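PDB 2GAX: hypothetical protein Atu0240 from Agrobacterium tumefaciens str. C58, which is of unknown function but belongs to the DUF2000 family, which is grouped in one clan with the PTH2-type peptidyl-tRNA hydrolases. Local coordinates for residues D3-V8 and I123-T128; I9-L14 and T63-L68; L84-M89 and D108-V113. All coordinates share one frame; numbering follows the deposited sequence.

In the fold
All three contacts are built on one five-stranded mixed sheet. Strand 4-11 runs through interactions 1 and 2, whose centres lie about 16 Å apart and which meet where Ile9 packs on Thr128. Strand 112-120, its antiparallel neighbour, starts in interaction 3 and leads into the helix 121-127 of interaction 1. Interaction 3 is centred about 10 Å from interaction 2, joined to it by the Arg11-Glu87 salt bridge, and about 20 Å from interaction 1. Along the chain interaction 2 closes before interaction 3 opens, and interaction 1 spans both. Interaction 1 thus sets the first strand of the chain beside its last helix.

Interaction 1 (D3-V8 and I123-T128); sequences DTKIAV and IVDKIT. With PO4 (phosphate ion), chain C.
Val124 carries the tight part of this contact, pressed from helix 121-127 against the face of strand 4-8 that carries Lys5 and Ala7. Its CG1, anti to the backbone N (chi1 173°), sits between two strand side chains, 3.8 Å from Lys5 CD and 4.0 Å from Ala7 CB. Its other methyl, CG2, turns to the strand backbone and lies 3.7 Å from Lys5 O. Ile6 and Val8 point their CB atoms away from the helix. Thr128 CG2 adds a looser touch on Ala7 CB at 4.4 Å. Toward solvent the contact loosens. Lys5 leaves the strand with CG anti to the backbone N (chi1 174°) and stays extended to its tip, so that its methylenes cross Val124 obliquely before NZ reaches the exposed Asp125. There the two side chains cross at about a right angle, and NZ to Asp125 OD1, at 3.5 Å, is a weak salt bridge. At the start of the strand a phosphate ion, probably from the crystallisation liquor, is gripped by Asp3 N through O2 (2.6 Å) and by both Thr4 N and Thr4 OG1 through O3; the hydroxyl is also bonded to Gln56. The axes of strand 4-8 and helix 123-127 come within 8.9 Å, their directions 33° apart, the helix following directly on strand 112-120, the antiparallel neighbour of 4-11. A helix that folds back roughly along the strand beside its own belongs to the layer covering one face of an alpha/beta sheet.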
loop_
_atom_site.group_PDB
_atom_site.type_symbol
_atom_site.label_atom_id
_atom_site.label_comp_id
_atom_site.label_asym_id
_atom_site.label_seq_id
_atom_site.Cartn_x
_atom_site.Cartn_y
_atom_site.Cartn_z
ATOM N N ASP A 3 -13.388 -3.661 11.733
ATOM C CA ASP A 3 -13.649 -4.888 10.971
ATOM C C ASP A 3 -12.511 -5.158 9.988
ATOM O O ASP A 3 -12.193 -6.317 9.689
ATOM C CB ASP A 3 -14.976 -4.795 10.215
ATOM C CG ASP A 3 -16.187 -5.023 11.108
ATOM O OD1 ASP A 3 -16.014 -5.348 12.308
ATOM O OD2 ASP A 3 -17.320 -4.891 10.597
ATOM N N THR A 4 -11.887 -4.081 9.513
ATOM C CA THR A 4 -10.822 -4.174 8.507
ATOM C C THR A 4 -9.422 -4.017 9.093
ATOM O O THR A 4 -9.261 -3.667 10.274
ATOM C CB THR A 4 -11.007 -3.123 7.383
ATOM O OG1 THR A 4 -10.845 -1.802 7.923
ATOM C CG2 THR A 4 -12.384 -3.260 6.741
ATOM N N LYS A 5 -8.426 -4.283 8.247
ATOM C CA LYS A 5 -7.023 -4.074 8.553
ATOM C C LYS A 5 -6.358 -3.383 7.356
ATOM O O LYS A 5 -6.679 -3.701 6.211
ATOM C CB LYS A 5 -6.347 -5.430 8.812
ATOM C CG LYS A 5 -4.847 -5.359 9.012
ATOM C CD LYS A 5 -4.209 -6.742 9.108
ATOM C CE LYS A 5 -2.696 -6.612 8.977
ATOM N NZ LYS A 5 -1.902 -7.863 9.258
ATOM N N ILE A 6 -5.433 -2.460 7.629
ATOM C CA ILE A 6 -4.627 -1.808 6.583
ATOM C C ILE A 6 -3.212 -2.383 6.594
ATOM O O ILE A 6 -2.518 -2.357 7.612
ATOM C CB ILE A 6 -4.573 -0.252 6.738
ATOM C CG1 ILE A 6 -5.976 0.351 6.710
ATOM C CG2 ILE A 6 -3.741 0.380 5.619
ATOM C CD1 ILE A 6 -6.005 1.839 6.990
ATOM N N ALA A 7 -2.791 -2.911 5.451
ATOM C CA ALA A 7 -1.482 -3.488 5.315
ATOM C C ALA A 7 -0.770 -2.916 4.104
ATOM O O ALA A 7 -1.380 -2.699 3.052
ATOM C CB ALA A 7 -1.576 -4.993 5.209
ATOM N N VAL A 8 0.523 -2.665 4.281
ATOM C CA VAL A 8 1.410 -2.251 3.204
ATOM C C VAL A 8 2.473 -3.338 3.046
ATOM O O VAL A 8 3.094 -3.718 4.028
ATOM C CB VAL A 8 2.119 -0.928 3.570
ATOM C CG1 VAL A 8 3.168 -0.561 2.512
ATOM C CG2 VAL A 8 1.115 0.201 3.772
ATOM N N ILE A 123 -9.572 -11.740 5.779
ATOM C CA ILE A 123 -9.224 -11.735 4.363
ATOM C C ILE A 123 -7.798 -11.205 4.133
ATOM O O ILE A 123 -7.025 -11.821 3.396
ATOM C CB ILE A 123 -10.281 -10.937 3.528
ATOM C CG1 ILE A 123 -11.535 -11.797 3.320
ATOM C CG2 ILE A 123 -9.725 -10.526 2.166
ATOM C CD1 ILE A 123 -12.803 -11.019 2.971
ATOM N N VAL A 124 -7.461 -10.077 4.773
ATOM C CA VAL A 124 -6.118 -9.488 4.661
ATOM C C VAL A 124 -5.013 -10.474 5.050
ATOM O O VAL A 124 -4.006 -10.588 4.352
ATOM C CB VAL A 124 -5.984 -8.179 5.482
ATOM C CG1 VAL A 124 -4.543 -7.677 5.482
ATOM C CG2 VAL A 124 -6.912 -7.110 4.922
ATOM N N ASP A 125 -5.207 -11.182 6.162
ATOM C CA ASP A 125 -4.239 -12.184 6.632
ATOM C C ASP A 125 -4.029 -13.344 5.643
ATOM O O ASP A 125 -2.910 -13.845 5.492
ATOM C CB ASP A 125 -4.665 -12.721 8.003
ATOM C CG ASP A 125 -4.646 -11.655 9.080
ATOM O OD1 ASP A 125 -3.703 -10.829 9.101
ATOM O OD2 ASP A 125 -5.579 -11.650 9.912
ATOM N N LYS A 126 -5.106 -13.769 4.982
ATOM C CA LYS A 126 -5.025 -14.757 3.895
ATOM C C LYS A 126 -4.267 -14.219 2.672
ATOM O O LYS A 126 -3.465 -14.925 2.063
ATOM C CB LYS A 126 -6.428 -15.210 3.475
ATOM C CG LYS A 126 -7.124 -16.102 4.507
ATOM C CD LYS A 126 -8.526 -16.524 4.065
ATOM C CE LYS A 126 -9.026 -17.709 4.892
ATOM N NZ LYS A 126 -8.112 -18.898 4.794
ATOM N N ILE A 127 -4.536 -12.966 2.317
ATOM C CA ILE A 127 -3.914 -12.357 1.153
ATOM C C ILE A 127 -2.406 -12.222 1.360
ATOM O O ILE A 127 -1.619 -12.581 0.484
ATOM C CB ILE A 127 -4.577 -10.998 0.820
ATOM C CG1 ILE A 127 -5.917 -11.232 0.126
ATOM C CG2 ILE A 127 -3.664 -10.130 -0.043
ATOM C CD1 ILE A 127 -6.832 -10.021 0.111
ATOM N N THR A 128 -2.020 -11.752 2.547
ATOM C CA THR A 128 -0.634 -11.394 2.849
ATOM C C THR A 128 0.220 -12.575 3.336
ATOM O O THR A 128 1.381 -12.386 3.706
ATOM C CB THR A 128 -0.563 -10.262 3.905
ATOM O OG1 THR A 128 -1.045 -10.754 5.164
ATOM C CG2 THR A 128 -1.396 -9.046 3.475
HETATM P P PO4 C . -14.314 -1.005 9.750
HETATM O O1 PO4 C . -14.346 0.507 9.765
HETATM O O2 PO4 C . -14.763 -1.531 11.095
HETATM O O3 PO4 C . -12.921 -1.492 9.474
HETATM O O4 PO4 C . -15.261 -1.523 8.692
#

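Interaction 2 (I9-L14 and T63-L68); sequences ILRDDL and TDQEAL
Arg11 leaves the end of strand 9-11 and runs along the start of the neighbouring helix. Its CB rests on Leu68 CD2 at 4.0 Å; CG, anti to the backbone N, passes Thr63 O at the same distance. Arg11 CD then lies 3.7 Å from Gln65 CD, and here the chain bends (chi3 71°). The bend swings the guanidinium back over its own turn, where NE donates to the syn lone pair of Asp13 OD1 at 2.7 Å, nearly in the guanidinium plane, while NH1 goes on to a salt bridge with Glu87. The Gln65 amide stands almost perpendicular to the guanidinium, near its edge. At the root of this side chain the backbones pair in parallel: Thr63 N donates to Leu10 O (3.0 Å), nearly along the C=O axis, and Asp12 N donates to Thr63 O (2.9 Å). These bonds join the ends of strands 4-11 and 58-63, the two parallel neighbours of a beta-alpha-beta crossover through helix 16-33. Thr63 leads straight into helix 65-77, whose N-cap is Asp64, with OD2 accepting from Ala67 N at 3.0 Å. One turn in, Leu68 spreads its methyls over the strand, CD2 on Arg11 and CD1 on Ile9 CG2 (3.7 Å), a methyl that also meets Thr63 CG2. The carboxylate of Asp12 turns the other way, to Lys19 of helix 16-33.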
loop_
_atom_site.group_PDB
_atom_site.type_symbol
_atom_site.label_atom_id
_atom_site.label_comp_id
_atom_site.label_asym_id
_atom_site.label_seq_id
_atom_site.Cartn_x
_atom_site.Cartn_y
_atom_site.Cartn_z
ATOM N N ILE A 9 2.680 -3.836 1.825
ATOM C CA ILE A 9 3.714 -4.843 1.545
ATOM C C ILE A 9 4.716 -4.341 0.498
ATOM O O ILE A 9 4.360 -4.054 -0.651
ATOM C CB ILE A 9 3.146 -6.233 1.083
ATOM C CG1 ILE A 9 1.950 -6.683 1.915
ATOM C CG2 ILE A 9 4.232 -7.321 1.134
ATOM C CD1 ILE A 9 0.578 -6.333 1.315
ATOM N N LEU A 10 5.981 -4.268 0.906
ATOM C CA LEU A 10 7.049 -3.737 0.071
ATOM C C LEU A 10 7.981 -4.834 -0.413
ATOM O O LEU A 10 8.117 -5.870 0.231
ATOM C CB LEU A 10 7.847 -2.697 0.868
ATOM C CG LEU A 10 6.992 -1.534 1.394
ATOM C CD1 LEU A 10 7.768 -0.699 2.393
ATOM C CD2 LEU A 10 6.439 -0.665 0.244
ATOM N N ARG A 11 8.610 -4.622 -1.560
ATOM C CA ARG A 11 9.618 -5.577 -2.022
ATOM C C ARG A 11 10.874 -5.336 -1.181
ATOM O O ARG A 11 11.333 -4.200 -1.081
ATOM C CB ARG A 11 9.893 -5.415 -3.521
ATOM C CG ARG A 11 10.514 -6.677 -4.146
ATOM C CD ARG A 11 10.733 -6.512 -5.633
ATOM N NE ARG A 11 11.813 -5.573 -5.945
ATOM C CZ ARG A 11 12.025 -5.061 -7.154
ATOM N NH1 ARG A 11 11.232 -5.381 -8.165
ATOM N NH2 ARG A 11 13.021 -4.214 -7.363
ATOM N N ASP A 12 11.430 -6.386 -0.567
ATOM C CA ASP A 12 12.439 -6.167 0.486
ATOM C C ASP A 12 13.745 -5.564 -0.021
ATOM O O ASP A 12 14.461 -4.913 0.739
ATOM C CB ASP A 12 12.706 -7.425 1.322
ATOM C CG ASP A 12 13.318 -7.101 2.695
ATOM O OD1 ASP A 12 13.148 -5.955 3.209
ATOM O OD2 ASP A 12 13.972 -8.008 3.271
ATOM N N ASP A 13 14.042 -5.746 -1.303
ATOM C CA ASP A 13 15.332 -5.282 -1.839
ATOM C C ASP A 13 15.414 -3.793 -2.200
ATOM O O ASP A 13 16.464 -3.312 -2.633
ATOM C CB ASP A 13 15.791 -6.178 -2.994
ATOM C CG ASP A 13 14.891 -6.084 -4.209
ATOM O OD1 ASP A 13 13.786 -5.522 -4.107
ATOM O OD2 ASP A 13 15.292 -6.594 -5.275
ATOM N N LEU A 14 14.322 -3.058 -2.001
ATOM C CA LEU A 14 14.303 -1.614 -2.282
ATOM C C LEU A 14 15.215 -0.848 -1.323
ATOM O O LEU A 14 15.341 -1.221 -0.154
ATOM C CB LEU A 14 12.888 -1.065 -2.129
ATOM C CG LEU A 14 11.752 -1.522 -3.046
ATOM C CD1 LEU A 14 10.458 -0.866 -2.587
ATOM C CD2 LEU A 14 12.003 -1.185 -4.514
ATOM N N THR A 63 8.572 -8.575 1.522
ATOM C CA THR A 63 8.814 -9.920 1.006
ATOM C C THR A 63 9.532 -9.858 -0.339
ATOM O O THR A 63 9.821 -8.773 -0.842
ATOM C CB THR A 63 7.507 -10.756 0.924
ATOM O OG1 THR A 63 7.815 -12.104 0.550
ATOM C CG2 THR A 63 6.521 -10.159 -0.083
ATOM N N ASP A 64 9.803 -11.031 -0.913
ATOM C CA ASP A 64 10.482 -11.132 -2.201
ATOM C C ASP A 64 9.555 -10.944 -3.405
ATOM O O ASP A 64 8.329 -10.989 -3.280
ATOM C CB ASP A 64 11.212 -12.475 -2.303
ATOM C CG ASP A 64 10.261 -13.662 -2.208
ATOM O OD1 ASP A 64 9.925 -14.067 -1.075
ATOM O OD2 ASP A 64 9.845 -14.182 -3.272
ATOM N N GLN A 65 10.158 -10.754 -4.575
ATOM C CA GLN A 65 9.408 -10.497 -5.808
ATOM C C GLN A 65 8.283 -11.496 -6.081
ATOM O O GLN A 65 7.126 -11.103 -6.268
ATOM C CB GLN A 65 10.354 -10.426 -7.009
ATOM C CG GLN A 65 9.691 -9.980 -8.299
ATOM C CD GLN A 65 9.053 -8.610 -8.191
ATOM O OE1 GLN A 65 7.966 -8.452 -7.612
ATOM N NE2 GLN A 65 9.697 -7.616 -8.781
ATOM N N GLU A 66 8.610 -12.789 -6.101
ATOM C CA GLU A 66 7.601 -13.786 -6.440
ATOM C C GLU A 66 6.566 -13.956 -5.352
ATOM O O GLU A 66 5.407 -14.260 -5.647
ATOM C CB GLU A 66 8.225 -15.126 -6.854
ATOM C CG GLU A 66 8.997 -15.025 -8.173
ATOM C CD GLU A 66 8.211 -14.310 -9.257
ATOM O OE1 GLU A 66 7.079 -14.736 -9.569
ATOM O OE2 GLU A 66 8.724 -13.312 -9.794
ATOM N N ALA A 67 6.963 -13.724 -4.102
ATOM C CA ALA A 67 5.989 -13.732 -3.015
ATOM C C ALA A 67 5.031 -12.531 -3.092
ATOM O O ALA A 67 3.844 -12.653 -2.750
ATOM C CB ALA A 67 6.670 -13.793 -1.666
ATOM N N LEU A 68 5.538 -11.385 -3.546
ATOM C CA LEU A 68 4.694 -10.203 -3.723
ATOM C C LEU A 68 3.726 -10.391 -4.894
ATOM O O LEU A 68 2.596 -9.913 -4.853
ATOM C CB LEU A 68 5.548 -8.932 -3.882
ATOM C CG LEU A 68 4.941 -7.521 -3.775
ATOM C CD1 LEU A 68 4.030 -7.349 -2.560
ATOM C CD2 LEU A 68 6.052 -6.500 -3.721
#

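Interaction 3 (L84-M89 and D108-V113); sequences LYIEEM and DTAKVV
Two crossings of side chains, Leu84 with Val112 on one face of the sheet and Tyr85 with Val113 on the other, flank a short antiparallel pairing. Ile86 and Val112 form a non-hydrogen-bonded pair with diverging side chains and CA atoms just 4.2 Å apart, bracketed by two backbone bonds: Val113 N to Tyr85 O (2.8 Å, in the carbonyl plane) and Glu87 N to Lys111 O (2.9 Å, nearly along the C=O axis). Leu84 and Val112 cross at about a right angle, Leu84 CD1 meeting Val112 CG1 at 3.7 Å; both also touch His72 of helix 65-77. Tyr85 and Val113 cross obliquely. Val113 CG2, held in the crowded position between its own N and carbonyl carbon, lies 3.5 Å from Tyr85 CD2, while Val113 CG1 backs onto Glu87. Both residues pack on Val22 of helix 16-33. The Tyr85 ring is also covered on one face by the CE methyl of selenomethionine Met89, over the ring centre and 3.9 Å above its plane. Ile86 turns its CG2 back to Ala110 CB. Beyond the last backbone bond the polar side chains take over. Lys111 lays its methylenes obliquely against the extended Glu87, whose carboxylate has its salt bridge with Arg11, and crosses the bent Glu88 at about a right angle, the charges of Glu88 and Lys111 staying too far apart for a salt bridge. A water joins the Glu88 carboxylate to the backbone instead, donating to Glu88 OE1 at 2.5 Å and accepting from the main-chain N of Lys111 at 2.9 Å. Strand 83-86 is outermost in the mixed sheet, paired antiparallel with the start of 112-120, with helices on both faces: the edge of a three-layer alpha/beta/alpha sandwich, consistent with membership of the PTH2 clan.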
loop_
_atom_site.group_PDB
_atom_site.type_symbol
_atom_site.label_atom_id
_atom_site.label_comp_id
_atom_site.label_asym_id
_atom_site.label_seq_id
_atom_site.Cartn_x
_atom_site.Cartn_y
_atom_site.Cartn_z
ATOM N N LEU A 84 -1.187 -0.066 -5.867
ATOM C CA LEU A 84 -0.111 -0.862 -6.459
ATOM C C LEU A 84 0.935 0.036 -7.102
ATOM O O LEU A 84 0.603 1.066 -7.699
ATOM C CB LEU A 84 -0.651 -1.857 -7.484
ATOM C CG LEU A 84 0.195 -3.122 -7.711
ATOM C CD1 LEU A 84 0.115 -4.092 -6.556
ATOM C CD2 LEU A 84 -0.164 -3.798 -9.021
ATOM N N TYR A 85 2.191 -0.376 -6.967
ATOM C CA TYR A 85 3.343 0.392 -7.439
ATOM C C TYR A 85 4.303 -0.623 -8.056
ATOM O O TYR A 85 4.682 -1.597 -7.398
ATOM C CB TYR A 85 3.993 1.087 -6.234
ATOM C CG TYR A 85 4.880 2.284 -6.520
ATOM C CD1 TYR A 85 4.593 3.535 -5.956
ATOM C CD2 TYR A 85 6.015 2.172 -7.339
ATOM C CE1 TYR A 85 5.414 4.651 -6.210
ATOM C CE2 TYR A 85 6.835 3.265 -7.582
ATOM C CZ TYR A 85 6.530 4.491 -7.025
ATOM O OH TYR A 85 7.363 5.562 -7.272
ATOM N N ILE A 86 4.652 -0.422 -9.326
ATOM C CA ILE A 86 5.573 -1.314 -10.045
ATOM C C ILE A 86 6.929 -0.626 -10.227
ATOM O O ILE A 86 7.022 0.591 -10.151
ATOM C CB ILE A 86 5.025 -1.803 -11.433
ATOM C CG1 ILE A 86 4.836 -0.635 -12.423
ATOM C CG2 ILE A 86 3.704 -2.574 -11.265
ATOM C CD1 ILE A 86 4.667 -1.080 -13.880
ATOM N N GLU A 87 7.965 -1.427 -10.465
ATOM C CA GLU A 87 9.336 -0.938 -10.577
ATOM C C GLU A 87 9.511 0.170 -11.618
ATOM O O GLU A 87 10.231 1.146 -11.384
ATOM C CB GLU A 87 10.268 -2.105 -10.905
ATOM C CG GLU A 87 11.762 -1.799 -10.716
ATOM C CD GLU A 87 12.638 -3.010 -10.993
ATOM O OE1 GLU A 87 12.392 -4.070 -10.395
ATOM O OE2 GLU A 87 13.565 -2.898 -11.831
ATOM N N GLU A 88 8.844 0.014 -12.760
ATOM C CA GLU A 88 8.991 0.939 -13.869
ATOM C C GLU A 88 8.507 2.332 -13.522
ATOM O O GLU A 88 8.919 3.292 -14.156
ATOM C CB GLU A 88 8.273 0.429 -15.118
ATOM C CG GLU A 88 8.979 -0.695 -15.862
ATOM C CD GLU A 88 8.859 -2.059 -15.202
ATOM O OE1 GLU A 88 8.125 -2.217 -14.196
ATOM O OE2 GLU A 88 9.504 -2.990 -15.709
HETATM N N MSE A 89 7.644 2.449 -12.509
HETATM C CA MSE A 89 7.134 3.760 -12.089
HETATM C C MSE A 89 8.186 4.663 -11.423
HETATM O O MSE A 89 7.937 5.844 -11.195
HETATM C CB MSE A 89 5.893 3.606 -11.204
HETATM C CG MSE A 89 4.701 3.126 -11.994
HETATM SE SE MSE A 89 3.245 2.477 -10.857
HETATM C CE MSE A 89 3.049 4.002 -9.644
ATOM N N ASP A 108 0.804 -11.449 -13.972
ATOM C CA ASP A 108 1.818 -12.474 -14.240
ATOM C C ASP A 108 3.173 -11.919 -14.738
ATOM O O ASP A 108 4.176 -12.628 -14.702
ATOM C CB ASP A 108 1.281 -13.596 -15.153
ATOM C CG ASP A 108 0.951 -13.120 -16.563
ATOM O OD1 ASP A 108 0.197 -12.133 -16.720
ATOM O OD2 ASP A 108 1.425 -13.763 -17.531
ATOM N N THR A 109 3.204 -10.664 -15.188
ATOM C CA THR A 109 4.438 -10.083 -15.742
ATOM C C THR A 109 4.970 -8.848 -15.010
ATOM O O THR A 109 6.114 -8.431 -15.257
ATOM C CB THR A 109 4.303 -9.700 -17.231
ATOM O OG1 THR A 109 3.517 -8.511 -17.359
ATOM C CG2 THR A 109 3.698 -10.826 -18.054
ATOM N N ALA A 110 4.162 -8.256 -14.129
ATOM C CA ALA A 110 4.577 -7.028 -13.446
ATOM C C ALA A 110 5.725 -7.255 -12.450
ATOM O O ALA A 110 5.887 -8.356 -11.901
ATOM C CB ALA A 110 3.387 -6.349 -12.761
ATOM N N LYS A 111 6.531 -6.215 -12.236
ATOM C CA LYS A 111 7.515 -6.238 -11.154
ATOM C C LYS A 111 6.987 -5.329 -10.052
ATOM O O LYS A 111 7.360 -4.173 -9.964
ATOM C CB LYS A 111 8.894 -5.780 -11.633
ATOM C CG LYS A 111 9.520 -6.689 -12.669
ATOM C CD LYS A 111 10.662 -5.984 -13.408
ATOM C CE LYS A 111 11.621 -6.994 -14.029
ATOM N NZ LYS A 111 12.106 -6.546 -15.373
ATOM N N VAL A 112 6.058 -5.851 -9.254
ATOM C CA VAL A 112 5.490 -5.081 -8.158
ATOM C C VAL A 112 6.559 -4.801 -7.121
ATOM O O VAL A 112 7.291 -5.707 -6.706
ATOM C CB VAL A 112 4.305 -5.783 -7.484
ATOM C CG1 VAL A 112 3.733 -4.908 -6.370
ATOM C CG2 VAL A 112 3.215 -6.074 -8.512
ATOM N N VAL A 113 6.655 -3.534 -6.730
ATOM C CA VAL A 113 7.553 -3.135 -5.650
ATOM C C VAL A 113 6.803 -2.793 -4.358
ATOM O O VAL A 113 7.399 -2.710 -3.288
ATOM C CB VAL A 113 8.521 -2.016 -6.091
ATOM C CG1 VAL A 113 9.368 -2.508 -7.276
ATOM C CG2 VAL A 113 7.761 -0.734 -6.476
HETATM O O HOH W 1 6.447 -4.105 -14.270
#